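Local coordinates for protein malonyl CoA-ACP transacylase (Xanthomonas oryzae pv. oryzae, PDB 3K89) that probably transfers the malonyl group from malonyl-CoA to holo-acyl carrier protein, supplying malonyl-ACP for fatty acid synthesis, at residues A[7-12]-A[264-269]; A[59-64]-A[122-127]; A[146-151]-A[182-187]. One frame throughout, in Å; residues are numbered along the deposited sequence.

Contact 1 of 3, residues A[7-12]-A[264-269]; sequences AFVFPG and QALASQ
Ala7 meets Leu266 where strand 6-10 runs beneath the last turns of helix 259-268. The methyl CB of Ala7 is turned toward the helix and lies equally far from the two branches of the leucine, with Leu266 CD1 4.1 Å from Ala7 CB. A small residue suits this place because the forked end of Leu266 occupies the ground above it. Phe8 comes next and, by the alternation of a strand, projects from the other face of the sheet, where its ring meets Trp76 and Trp79; the backbone of Phe8 pairs with Leu89 and Ala91 of strand 86-92, and that of Ala7 and Val9 with strand 273-276. Val9 returns to the helix side. Its CG1 comes within 4.2 Å of Leu266 CD1, and the two side chains meet at a slant. The valine torsion (chi1 -64°) sets CG1 opposite the carbonyl carbon, while the beta-branched shape fits an extended backbone. Leu266 CD1, carried outward by a trans chi2 (174°), reaches both Ala7 CB and Val9 CG1, whereas CD2 meets only Ala7 CB in this strand segment; the leucine also rests on Leu89 and Ile274 of the flanking strands. Phe10 leans on helix 95-103, and past the strand's end the backbone N of Gly12 is hydrogen-bonded to a glycerol, probably from the crystallisation liquor. This is a helix covering a parallel sheet, the helix leading on into strand 273-276 beside strand 6-10. With no hydrogen bond across it and all three residues buried, the contact relies on shape and exclusion of water rather than directed bonds.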
ATOM      1  N   ALA A   7      -8.494  -4.961  13.047  1.00 14.46           N
ATOM      2  CA  ALA A   7      -7.737  -5.261  11.827  1.00 13.58           C
ATOM      3  C   ALA A   7      -6.457  -4.424  11.816  1.00 12.78           C
ATOM      4  O   ALA A   7      -6.382  -3.375  12.463  1.00 12.49           O
ATOM      5  CB  ALA A   7      -8.560  -4.971  10.577  1.00 13.79           C
ATOM      6  N   PHE A   8      -5.454  -4.901  11.083  1.00 11.58           N
ATOM      7  CA  PHE A   8      -4.240  -4.117  10.826  1.00 10.94           C
ATOM      8  C   PHE A   8      -4.207  -3.827   9.333  1.00 10.79           C
ATOM      9  O   PHE A   8      -4.554  -4.703   8.525  1.00 10.89           O
ATOM     10  CB  PHE A   8      -2.986  -4.902  11.203  1.00 11.05           C
ATOM     11  CG  PHE A   8      -2.505  -4.660  12.606  1.00 10.57           C
ATOM     12  CD1 PHE A   8      -3.411  -4.601  13.667  1.00 12.55           C
ATOM     13  CD2 PHE A   8      -1.145  -4.539  12.869  1.00 11.93           C
ATOM     14  CE1 PHE A   8      -2.948  -4.390  14.969  1.00 13.98           C
ATOM     15  CE2 PHE A   8      -0.672  -4.333  14.162  1.00 13.42           C
ATOM     16  CZ  PHE A   8      -1.580  -4.257  15.215  1.00 13.27           C
ATOM     17  N   VAL A   9      -3.803  -2.602   8.991  1.00  9.80           N
ATOM     18  CA  VAL A   9      -3.606  -2.201   7.573  1.00  9.73           C
ATOM     19  C   VAL A   9      -2.176  -1.708   7.402  1.00  9.61           C
ATOM     20  O   VAL A   9      -1.610  -1.122   8.324  1.00 10.05           O
ATOM     21  CB  VAL A   9      -4.628  -1.139   7.066  1.00 10.05           C
ATOM     22  CG1 VAL A   9      -6.065  -1.707   7.069  1.00 11.30           C
ATOM     23  CG2 VAL A   9      -4.556   0.165   7.857  1.00  9.55           C
ATOM     24  N   PHE A  10      -1.604  -1.933   6.212  1.00  9.42           N
ATOM     25  CA  PHE A  10      -0.198  -1.607   5.983  1.00  9.17           C
ATOM     26  C   PHE A  10      -0.072  -0.609   4.850  1.00  8.84           C
ATOM     27  O   PHE A  10      -0.704  -0.775   3.808  1.00  8.81           O
ATOM     28  CB  PHE A  10       0.582  -2.886   5.663  1.00  8.62           C
ATOM     29  CG  PHE A  10       0.498  -3.918   6.761  1.00  9.27           C
ATOM     30  CD1 PHE A  10      -0.577  -4.821   6.813  1.00 10.58           C
ATOM     31  CD2 PHE A  10       1.467  -3.947   7.769  1.00 11.95           C
ATOM     32  CE1 PHE A  10      -0.660  -5.766   7.880  1.00  9.49           C
ATOM     33  CE2 PHE A  10       1.409  -4.890   8.812  1.00 11.43           C
ATOM     34  CZ  PHE A  10       0.333  -5.791   8.873  1.00  9.58           C
ATOM     35  N   PRO A  11       0.718   0.455   5.067  1.00  9.27           N
ATOM     36  CA  PRO A  11       0.819   1.525   4.073  1.00  9.46           C
ATOM     37  C   PRO A  11       1.700   1.204   2.874  1.00  9.63           C
ATOM     38  O   PRO A  11       2.509   0.281   2.904  1.00  9.68           O
ATOM     39  CB  PRO A  11       1.447   2.673   4.866  1.00 10.65           C
ATOM     40  CG  PRO A  11       2.315   1.973   5.849  1.00 10.94           C
ATOM     41  CD  PRO A  11       1.507   0.752   6.277  1.00  9.80           C
ATOM     42  N   GLY A  12       1.536   2.008   1.828  1.00  9.88           N
ATOM     43  CA  GLY A  12       2.295   1.801   0.602  1.00 10.11           C
ATOM     44  C   GLY A  12       2.925   3.101   0.146  1.00 10.03           C
ATOM     45  O   GLY A  12       3.067   4.050   0.928  1.00 10.27           O
ATOM     46  N   GLN A 264     -14.559  -1.042   3.789  1.00 14.80           N
ATOM     47  CA  GLN A 264     -15.975  -1.429   3.952  1.00 15.97           C
ATOM     48  C   GLN A 264     -16.120  -2.930   4.209  1.00 16.69           C
ATOM     49  O   GLN A 264     -16.975  -3.352   5.005  1.00 17.56           O
ATOM     50  CB  GLN A 264     -16.803  -0.998   2.728  1.00 16.15           C
ATOM     51  CG  GLN A 264     -16.988   0.519   2.655  1.00 19.36           C
ATOM     52  CD  GLN A 264     -17.580   1.001   1.325  1.00 21.72           C
ATOM     53  OE1 GLN A 264     -17.555   0.296   0.317  1.00 24.53           O
ATOM     54  NE2 GLN A 264     -18.112   2.216   1.331  1.00 25.80           N
ATOM     55  N   ALA A 265     -15.275  -3.737   3.567  1.00 16.49           N
ATOM     56  CA  ALA A 265     -15.305  -5.196   3.766  1.00 16.32           C
ATOM     57  C   ALA A 265     -14.902  -5.553   5.189  1.00 16.76           C
ATOM     58  O   ALA A 265     -15.518  -6.432   5.810  1.00 17.60           O
ATOM     59  CB  ALA A 265     -14.426  -5.927   2.741  1.00 16.78           C
ATOM     60  N   LEU A 266     -13.856  -4.888   5.696  1.00 16.49           N
ATOM     61  CA  LEU A 266     -13.438  -5.053   7.097  1.00 16.46           C
ATOM     62  C   LEU A 266     -14.588  -4.734   8.052  1.00 17.89           C
ATOM     63  O   LEU A 266     -14.912  -5.559   8.910  1.00 18.36           O
ATOM     64  CB  LEU A 266     -12.222  -4.181   7.426  1.00 16.85           C
ATOM     65  CG  LEU A 266     -10.909  -4.530   6.706  1.00 14.77           C
ATOM     66  CD1 LEU A 266      -9.850  -3.460   7.036  1.00 14.84           C
ATOM     67  CD2 LEU A 266     -10.415  -5.943   7.057  1.00 14.03           C
ATOM     68  N   ALA A 267     -15.187  -3.555   7.882  1.00 18.45           N
ATOM     69  CA  ALA A 267     -16.296  -3.094   8.727  1.00 19.69           C
ATOM     70  C   ALA A 267     -17.490  -4.043   8.653  1.00 20.92           C
ATOM     71  O   ALA A 267     -18.130  -4.309   9.673  1.00 21.29           O
ATOM     72  CB  ALA A 267     -16.712  -1.682   8.340  1.00 19.29           C
ATOM     73  N   SER A 268     -17.781  -4.556   7.463  1.00 21.69           N
ATOM     74  CA  SER A 268     -18.923  -5.466   7.285  1.00 23.37           C
ATOM     75  C   SER A 268     -18.675  -6.804   7.987  1.00 23.93           C
ATOM     76  O   SER A 268     -19.620  -7.560   8.260  1.00 24.83           O
ATOM     77  CB  SER A 268     -19.221  -5.687   5.798  1.00 23.34           C
ATOM     78  OG  SER A 268     -18.292  -6.599   5.226  1.00 27.37           O
ATOM     79  N   GLN A 269     -17.413  -7.100   8.287  1.00 23.59           N
ATOM     80  CA  GLN A 269     -17.077  -8.355   8.949  1.00 24.27           C
ATOM     81  C   GLN A 269     -16.857  -8.184  10.453  1.00 23.59           C
ATOM     82  O   GLN A 269     -16.275  -9.054  11.104  1.00 24.54           O
ATOM     83  CB  GLN A 269     -15.873  -9.021   8.264  1.00 24.77           C
ATOM     84  CG  GLN A 269     -16.207  -9.545   6.875  1.00 27.37           C
ATOM     85  CD  GLN A 269     -15.040 -10.214   6.174  1.00 31.97           C
ATOM     86  OE1 GLN A 269     -14.792  -9.966   4.991  1.00 35.17           O
ATOM     87  NE2 GLN A 269     -14.326 -11.073   6.887  1.00 34.39           N
TER

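Contact 2 of 3, residues A[59-64]-A[122-127]; sequences NRTEYT and FMQAAA
Thr61 and Gln124 meet mostly through water. Two water molecules donate to the amide oxygen of Gln124, each 2.7 Å from Gln124 OE1, and each accepts a backbone N-H from the start of helix 61-81. The first takes the N-H of Thr61, its oxygen 3.0 Å from Thr61 N; the second takes that of Glu62, 2.9 Å from Glu62 N. The first-turn amides of a helix have no carbonyl one turn earlier to bond, so the waters stand in as acceptors and pass the link on to the glutamine oxygen; the positive helix end probably polarises this small network. Gln124 reaches it by a bend in its chain (chi2 76°), and a hydrogen bond from NE2 to Ser199 fixes which end of the amide faces the waters.

Here the start of helix 61-81 meets the end of helix 109-126, with Thr61 near the predicted catalytic residues. Arg60 is the N-cap, and its carbonyl receives Tyr63 N and Thr64 N from opposite faces of its plane.

The direct contacts are looser. Arg60 CG lies 3.9 Å from Gln124 OE1, the guanidinium and amide planes standing 72° apart, and Thr61 CG2 approaches the same oxygen at 4.0 Å.

The Thr61 hydroxyl turns to Gln13 and Gln65, whereas the Glu62 carboxylate adds a second link to helix 109-126 through a salt bridge to Arg117 and a hydrogen bond to Gln121.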
ATOM      1  N   ASN A  59      12.645   7.512  -2.585  1.00 15.14           N
ATOM      2  CA  ASN A  59      11.366   7.773  -3.266  1.00 15.82           C
ATOM      3  C   ASN A  59      11.148   7.034  -4.597  1.00 15.72           C
ATOM      4  O   ASN A  59      10.036   7.054  -5.155  1.00 16.43           O
ATOM      5  CB  ASN A  59      11.206   9.282  -3.489  1.00 15.36           C
ATOM      6  CG  ASN A  59      10.943  10.037  -2.202  1.00 17.30           C
ATOM      7  OD1 ASN A  59      10.526   9.457  -1.202  1.00 17.45           O
ATOM      8  ND2 ASN A  59      11.186  11.350  -2.220  1.00 17.72           N
ATOM      9  N   ARG A  60      12.193   6.391  -5.106  1.00 15.67           N
ATOM     10  CA  ARG A  60      12.092   5.579  -6.322  1.00 16.24           C
ATOM     11  C   ARG A  60      11.479   4.240  -5.922  1.00 15.75           C
ATOM     12  O   ARG A  60      12.004   3.569  -5.039  1.00 15.35           O
ATOM     13  CB  ARG A  60      13.480   5.340  -6.912  1.00 17.30           C
ATOM     14  CG  ARG A  60      13.499   4.955  -8.375  1.00 22.49           C
ATOM     15  CD  ARG A  60      14.263   5.992  -9.226  1.00 28.63           C
ATOM     16  NE  ARG A  60      15.702   5.858  -8.994  1.00 33.38           N
ATOM     17  CZ  ARG A  60      16.522   6.825  -8.574  1.00 34.46           C
ATOM     18  NH1 ARG A  60      16.091   8.066  -8.375  1.00 35.85           N
ATOM     19  NH2 ARG A  60      17.800   6.546  -8.383  1.00 35.55           N
ATOM     20  N   THR A  61      10.392   3.868  -6.585  1.00 14.93           N
ATOM     21  CA  THR A  61       9.542   2.763  -6.127  1.00 14.00           C
ATOM     22  C   THR A  61      10.233   1.398  -5.914  1.00 13.63           C
ATOM     23  O   THR A  61       9.848   0.655  -5.007  1.00 13.35           O
ATOM     24  CB  THR A  61       8.257   2.659  -6.988  1.00 13.90           C
ATOM     25  OG1 THR A  61       7.231   1.985  -6.244  1.00 13.44           O
ATOM     26  CG2 THR A  61       8.506   1.939  -8.314  1.00 14.36           C
ATOM     27  N   GLU A  62      11.259   1.069  -6.701  1.00 12.68           N
ATOM     28  CA  GLU A  62      11.972  -0.201  -6.472  1.00 12.79           C
ATOM     29  C   GLU A  62      12.646  -0.231  -5.093  1.00 12.07           C
ATOM     30  O   GLU A  62      12.887  -1.320  -4.555  1.00 12.12           O
ATOM     31  CB  GLU A  62      13.012  -0.499  -7.570  1.00 13.16           C
ATOM     32  CG  GLU A  62      14.267   0.355  -7.541  1.00 15.64           C
ATOM     33  CD  GLU A  62      15.376  -0.263  -8.385  1.00 17.75           C
ATOM     34  OE1 GLU A  62      15.640   0.277  -9.482  1.00 19.01           O
ATOM     35  OE2 GLU A  62      15.946  -1.305  -8.001  1.00 17.28           O
ATOM     36  N   TYR A  63      12.968   0.947  -4.551  1.00 11.89           N
ATOM     37  CA  TYR A  63      13.500   1.066  -3.195  1.00 11.96           C
ATOM     38  C   TYR A  63      12.428   1.367  -2.163  1.00 12.31           C
ATOM     39  O   TYR A  63      12.478   0.828  -1.062  1.00 11.84           O
ATOM     40  CB  TYR A  63      14.623   2.117  -3.119  1.00 11.85           C
ATOM     41  CG  TYR A  63      15.739   1.813  -4.100  1.00 13.87           C
ATOM     42  CD1 TYR A  63      16.582   0.711  -3.903  1.00 17.07           C
ATOM     43  CD2 TYR A  63      15.916   2.586  -5.245  1.00 16.88           C
ATOM     44  CE1 TYR A  63      17.593   0.392  -4.812  1.00 17.80           C
ATOM     45  CE2 TYR A  63      16.935   2.271  -6.171  1.00 17.88           C
ATOM     46  CZ  TYR A  63      17.756   1.173  -5.935  1.00 19.71           C
ATOM     47  OH  TYR A  63      18.757   0.840  -6.809  1.00 22.34           O
ATOM     48  N   THR A  64      11.477   2.235  -2.501  1.00 12.02           N
ATOM     49  CA  THR A  64      10.420   2.570  -1.539  1.00 12.11           C
ATOM     50  C   THR A  64       9.700   1.317  -1.082  1.00 11.35           C
ATOM     51  O   THR A  64       9.364   1.191   0.099  1.00 11.56           O
ATOM     52  CB  THR A  64       9.355   3.499  -2.143  1.00 12.38           C
ATOM     53  OG1 THR A  64      10.002   4.461  -2.979  1.00 13.50           O
ATOM     54  CG2 THR A  64       8.577   4.204  -1.055  1.00 14.11           C
ATOM     55  N   PHE A 122      10.004  -3.931 -12.170  1.00 13.17           N
ATOM     56  CA  PHE A 122       9.179  -4.247 -13.329  1.00 13.80           C
ATOM     57  C   PHE A 122       8.279  -3.065 -13.641  1.00 13.82           C
ATOM     58  O   PHE A 122       8.090  -2.730 -14.816  1.00 14.04           O
ATOM     59  CB  PHE A 122       8.311  -5.490 -13.110  1.00 13.70           C
ATOM     60  CG  PHE A 122       9.087  -6.761 -12.820  1.00 15.28           C
ATOM     61  CD1 PHE A 122      10.352  -6.971 -13.366  1.00 18.22           C
ATOM     62  CD2 PHE A 122       8.519  -7.766 -12.038  1.00 17.82           C
ATOM     63  CE1 PHE A 122      11.054  -8.158 -13.091  1.00 19.89           C
ATOM     64  CE2 PHE A 122       9.205  -8.951 -11.768  1.00 17.75           C
ATOM     65  CZ  PHE A 122      10.467  -9.147 -12.298  1.00 18.33           C
ATOM     66  N   MET A 123       7.709  -2.460 -12.593  1.00 13.75           N
ATOM     67  CA  MET A 123       6.815  -1.307 -12.756  1.00 14.16           C
ATOM     68  C   MET A 123       7.544  -0.127 -13.382  1.00 15.50           C
ATOM     69  O   MET A 123       7.016   0.526 -14.291  1.00 15.13           O
ATOM     70  CB  MET A 123       6.219  -0.898 -11.410  1.00 14.12           C
ATOM     71  CG  MET A 123       5.234  -1.924 -10.860  1.00 13.33           C
ATOM     72  SD  MET A 123       4.861  -1.665  -9.109  1.00 14.16           S
ATOM     73  CE  MET A 123       3.607  -0.393  -9.210  1.00 17.55           C
ATOM     74  N   GLN A 124       8.754   0.136 -12.897  1.00 15.41           N
ATOM     75  CA  GLN A 124       9.534   1.269 -13.377  1.00 17.50           C
ATOM     76  C   GLN A 124       9.914   1.107 -14.841  1.00 17.83           C
ATOM     77  O   GLN A 124       9.882   2.080 -15.602  1.00 18.02           O
ATOM     78  CB  GLN A 124      10.774   1.475 -12.511  1.00 17.28           C
ATOM     79  CG  GLN A 124      11.496   2.792 -12.759  1.00 21.77           C
ATOM     80  CD  GLN A 124      10.771   3.975 -12.138  1.00 24.43           C
ATOM     81  OE1 GLN A 124      10.706   4.102 -10.907  1.00 26.58           O
ATOM     82  NE2 GLN A 124      10.223   4.849 -12.983  1.00 26.46           N
ATOM     83  N   ALA A 125      10.250  -0.122 -15.222  1.00 18.68           N
ATOM     84  CA  ALA A 125      10.671  -0.436 -16.588  1.00 20.10           C
ATOM     85  C   ALA A 125       9.512  -0.348 -17.568  1.00 21.52           C
ATOM     86  O   ALA A 125       9.722  -0.097 -18.765  1.00 21.16           O
ATOM     87  CB  ALA A 125      11.299  -1.812 -16.639  1.00 19.88           C
ATOM     88  N   ALA A 126       8.299  -0.551 -17.056  1.00 21.95           N
ATOM     89  CA  ALA A 126       7.095  -0.486 -17.865  1.00 23.71           C
ATOM     90  C   ALA A 126       6.803   0.952 -18.263  1.00 24.66           C
ATOM     91  O   ALA A 126       6.217   1.197 -19.317  1.00 26.08           O
ATOM     92  CB  ALA A 126       5.923  -1.074 -17.114  1.00 23.08           C
ATOM     93  N   ALA A 127       7.225   1.892 -17.424  1.00 25.78           N
ATOM     94  CA  ALA A 127       6.977   3.308 -17.641  1.00 27.28           C
ATOM     95  C   ALA A 127       8.184   4.149 -17.236  1.00 28.15           C
ATOM     96  O   ALA A 127       8.205   4.738 -16.154  1.00 28.50           O
ATOM     97  CB  ALA A 127       5.729   3.755 -16.879  1.00 27.31           C
TER
HETATM   98  O   HOH W   1       9.465   5.473  -8.910  1.00 21.34           O
HETATM   99  O   HOH W   2      11.889   2.278  -9.290  1.00 20.23           O

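Contact 3 of 3, residues A[146-151]-A[182-187]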
ATOM      1  N   LEU A 146     -14.807   9.281 -13.525  1.00 22.93           N
ATOM      2  CA  LEU A 146     -14.808   8.114 -14.404  1.00 24.02           C
ATOM      3  C   LEU A 146     -15.215   8.470 -15.832  1.00 24.62           C
ATOM      4  O   LEU A 146     -14.663   7.934 -16.796  1.00 23.99           O
ATOM      5  CB  LEU A 146     -15.720   7.023 -13.848  1.00 24.34           C
ATOM      6  CG  LEU A 146     -15.138   6.015 -12.844  1.00 26.08           C
ATOM      7  CD1 LEU A 146     -14.080   6.586 -11.920  1.00 29.01           C
ATOM      8  CD2 LEU A 146     -16.267   5.415 -12.025  1.00 26.89           C
ATOM      9  N   GLU A 147     -16.159   9.395 -15.962  1.00 25.19           N
ATOM     10  CA  GLU A 147     -16.590   9.792 -17.299  1.00 26.56           C
ATOM     11  C   GLU A 147     -15.508  10.666 -17.939  1.00 25.48           C
ATOM     12  O   GLU A 147     -15.232  10.522 -19.127  1.00 26.07           O
ATOM     13  CB  GLU A 147     -17.973  10.470 -17.279  1.00 27.58           C
ATOM     14  CG  GLU A 147     -18.752  10.347 -18.618  1.00 31.74           C
ATOM     15  CD  GLU A 147     -19.807   9.215 -18.641  1.00 37.78           C
ATOM     16  OE1 GLU A 147     -20.457   8.947 -17.603  1.00 39.83           O
ATOM     17  OE2 GLU A 147     -20.006   8.606 -19.721  1.00 40.28           O
ATOM     18  N   VAL A 148     -14.868  11.516 -17.135  1.00 24.74           N
ATOM     19  CA  VAL A 148     -13.750  12.367 -17.597  1.00 24.21           C
ATOM     20  C   VAL A 148     -12.584  11.514 -18.127  1.00 22.82           C
ATOM     21  O   VAL A 148     -12.026  11.806 -19.183  1.00 22.28           O
ATOM     22  CB  VAL A 148     -13.263  13.369 -16.503  1.00 24.78           C
ATOM     23  CG1 VAL A 148     -11.871  13.899 -16.813  1.00 24.91           C
ATOM     24  CG2 VAL A 148     -14.220  14.542 -16.372  1.00 26.93           C
ATOM     25  N   CYS A 149     -12.229  10.455 -17.401  1.00 21.44           N
ATOM     26  CA  CYS A 149     -11.147   9.576 -17.850  1.00 20.59           C
ATOM     27  C   CYS A 149     -11.442   8.979 -19.222  1.00 20.38           C
ATOM     28  O   CYS A 149     -10.571   8.928 -20.082  1.00 19.01           O
ATOM     29  CB  CYS A 149     -10.884   8.458 -16.837  1.00 20.52           C
ATOM     30  SG  CYS A 149     -10.006   9.011 -15.383  1.00 19.15           S
ATOM     31  N   ALA A 150     -12.678   8.529 -19.420  1.00 20.21           N
ATOM     32  CA  ALA A 150     -13.073   7.931 -20.684  1.00 21.15           C
ATOM     33  C   ALA A 150     -12.979   8.965 -21.811  1.00 21.18           C
ATOM     34  O   ALA A 150     -12.499   8.657 -22.911  1.00 21.50           O
ATOM     35  CB  ALA A 150     -14.490   7.372 -20.580  1.00 21.98           C
ATOM     36  N   GLU A 151     -13.401  10.185 -21.513  1.00 21.28           N
ATOM     37  CA  GLU A 151     -13.399  11.265 -22.508  1.00 22.28           C
ATOM     38  C   GLU A 151     -12.004  11.753 -22.879  1.00 21.31           C
ATOM     39  O   GLU A 151     -11.769  12.150 -24.024  1.00 21.39           O
ATOM     40  CB  GLU A 151     -14.224  12.439 -22.012  1.00 22.74           C
ATOM     41  CG  GLU A 151     -15.709  12.127 -21.945  1.00 27.31           C
ATOM     42  CD  GLU A 151     -16.547  13.316 -21.532  1.00 30.61           C
ATOM     43  OE1 GLU A 151     -15.973  14.385 -21.207  1.00 31.41           O
ATOM     44  OE2 GLU A 151     -17.792  13.161 -21.527  1.00 34.97           O
ATOM     45  N   LEU A 182      -7.077  16.134 -16.382  1.00 20.80           N
ATOM     46  CA  LEU A 182      -6.991  17.267 -15.480  1.00 22.35           C
ATOM     47  C   LEU A 182      -7.595  18.530 -16.102  1.00 23.03           C
ATOM     48  O   LEU A 182      -8.314  19.252 -15.417  1.00 23.56           O
ATOM     49  CB  LEU A 182      -5.544  17.505 -15.034  1.00 22.58           C
ATOM     50  CG  LEU A 182      -4.920  16.429 -14.131  1.00 23.41           C
ATOM     51  CD1 LEU A 182      -3.455  16.762 -13.812  1.00 24.51           C
ATOM     52  CD2 LEU A 182      -5.714  16.221 -12.850  1.00 25.86           C
ATOM     53  N   ALA A 183      -7.311  18.763 -17.387  1.00 23.57           N
ATOM     54  CA  ALA A 183      -7.913  19.878 -18.147  1.00 24.44           C
ATOM     55  C   ALA A 183      -9.442  19.789 -18.178  1.00 25.41           C
ATOM     56  O   ALA A 183     -10.126  20.792 -17.936  1.00 26.14           O
ATOM     57  CB  ALA A 183      -7.356  19.926 -19.566  1.00 23.92           C
ATOM     58  N   LEU A 184      -9.972  18.599 -18.462  1.00 26.04           N
ATOM     59  CA  LEU A 184     -11.424  18.395 -18.532  1.00 27.24           C
ATOM     60  C   LEU A 184     -12.097  18.581 -17.168  1.00 28.57           C
ATOM     61  O   LEU A 184     -13.199  19.150 -17.078  1.00 28.71           O
ATOM     62  CB  LEU A 184     -11.771  17.030 -19.140  1.00 26.60           C
ATOM     63  CG  LEU A 184     -11.380  16.763 -20.598  1.00 26.81           C
ATOM     64  CD1 LEU A 184     -11.858  15.385 -21.035  1.00 26.91           C
ATOM     65  CD2 LEU A 184     -11.924  17.843 -21.538  1.00 26.78           C
ATOM     66  N   LEU A 185     -11.425  18.122 -16.113  1.00 29.59           N
ATOM     67  CA  LEU A 185     -11.901  18.344 -14.751  1.00 31.10           C
ATOM     68  C   LEU A 185     -11.957  19.833 -14.427  1.00 32.30           C
ATOM     69  O   LEU A 185     -12.931  20.305 -13.825  1.00 32.46           O
ATOM     70  CB  LEU A 185     -11.033  17.594 -13.732  1.00 30.91           C
ATOM     71  CG  LEU A 185     -11.306  16.090 -13.607  1.00 31.89           C
ATOM     72  CD1 LEU A 185     -10.120  15.401 -12.953  1.00 29.88           C
ATOM     73  CD2 LEU A 185     -12.590  15.793 -12.835  1.00 31.88           C
ATOM     74  N   ALA A 186     -10.922  20.559 -14.846  1.00 33.66           N
ATOM     75  CA  ALA A 186     -10.827  22.002 -14.632  1.00 35.27           C
ATOM     76  C   ALA A 186     -11.931  22.774 -15.362  1.00 36.40           C
ATOM     77  O   ALA A 186     -12.465  23.745 -14.818  1.00 36.85           O
ATOM     78  CB  ALA A 186      -9.453  22.518 -15.047  1.00 35.07           C
ATOM     79  N   GLU A 187     -12.275  22.342 -16.575  1.00 37.71           N
ATOM     80  CA  GLU A 187     -13.335  23.009 -17.349  1.00 39.07           C
ATOM     81  C   GLU A 187     -14.722  22.604 -16.841  1.00 39.44           C
ATOM     82  O   GLU A 187     -15.729  23.226 -17.196  1.00 39.69           O
ATOM     83  CB  GLU A 187     -13.202  22.742 -18.853  1.00 39.23           C
ATOM     84  CG  GLU A 187     -13.450  23.992 -19.741  1.00 41.48           C
ATOM     85  CD  GLU A 187     -12.171  24.799 -20.058  1.00 44.88           C
ATOM     86  OE1 GLU A 187     -11.078  24.194 -20.163  1.00 45.01           O
ATOM     87  OE2 GLU A 187     -12.256  26.040 -20.230  1.00 46.35           O
TER
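Leu184 lies against Val148 and Glu151 of the neighbouring helix. Its CB, pointing to that helix, sits 3.9 Å from Val148 CG1, the side chains running alongside in opposite senses. From there the chain extends (chi1 -64°, chi2 -178°) and carries CD1 over the backbone of the other helix, where it comes 4.0 Å from Val148 O and 3.9 Å from Glu151 CB. The aliphatic base of the glutamate serves as an apolar wall, while its carboxylate makes a long, weak ion pair with Arg188; such a residue suits the exposed margin of the interface. Val148 is buried and divides its methyls: Val148 CG1 also stands 3.9 Å from Leu185 CG, while Val148 CG2 faces Leu185 CD2 at 4.1 Å. Leu185 also reaches down to Val137, and Cys149 to Val158, so both helices rest on the sheet beneath. The helix segments approach to 9.4 Å between axes, with 129° between their directions. Two helices, 142-152 and 175-187, packed side by side on one face of an antiparallel sheet whose strands follow the order 4-1-3-2 make up the beta-alpha-beta-beta-alpha-beta arrangement of the ferredoxin-like small subdomain found in FabD-type acyltransferases.

The loop closed by contact 1 encloses both others, which follow in series. Contacts 1 and 2 belong to the large alpha/beta part: their centres are about 26 Å apart on opposite sides of the chain's centre, though their nearest atoms come within about 6 Å. Side chain to side chain, Thr61 of contact 2 is about 8 Å from the predicted catalytic Ser94 and about 9 Å from His203, whereas Val9 of contact 1 is about 12 Å from Ser94. Bound glycerol lies about 8 Å from the side chain of Val9 and about 9 Å from that of Thr61. Contact 3 belongs to the small subdomain, away from these sites, its centre about 30 Å from that of contact 1 and about 27 Å from that of contact 2.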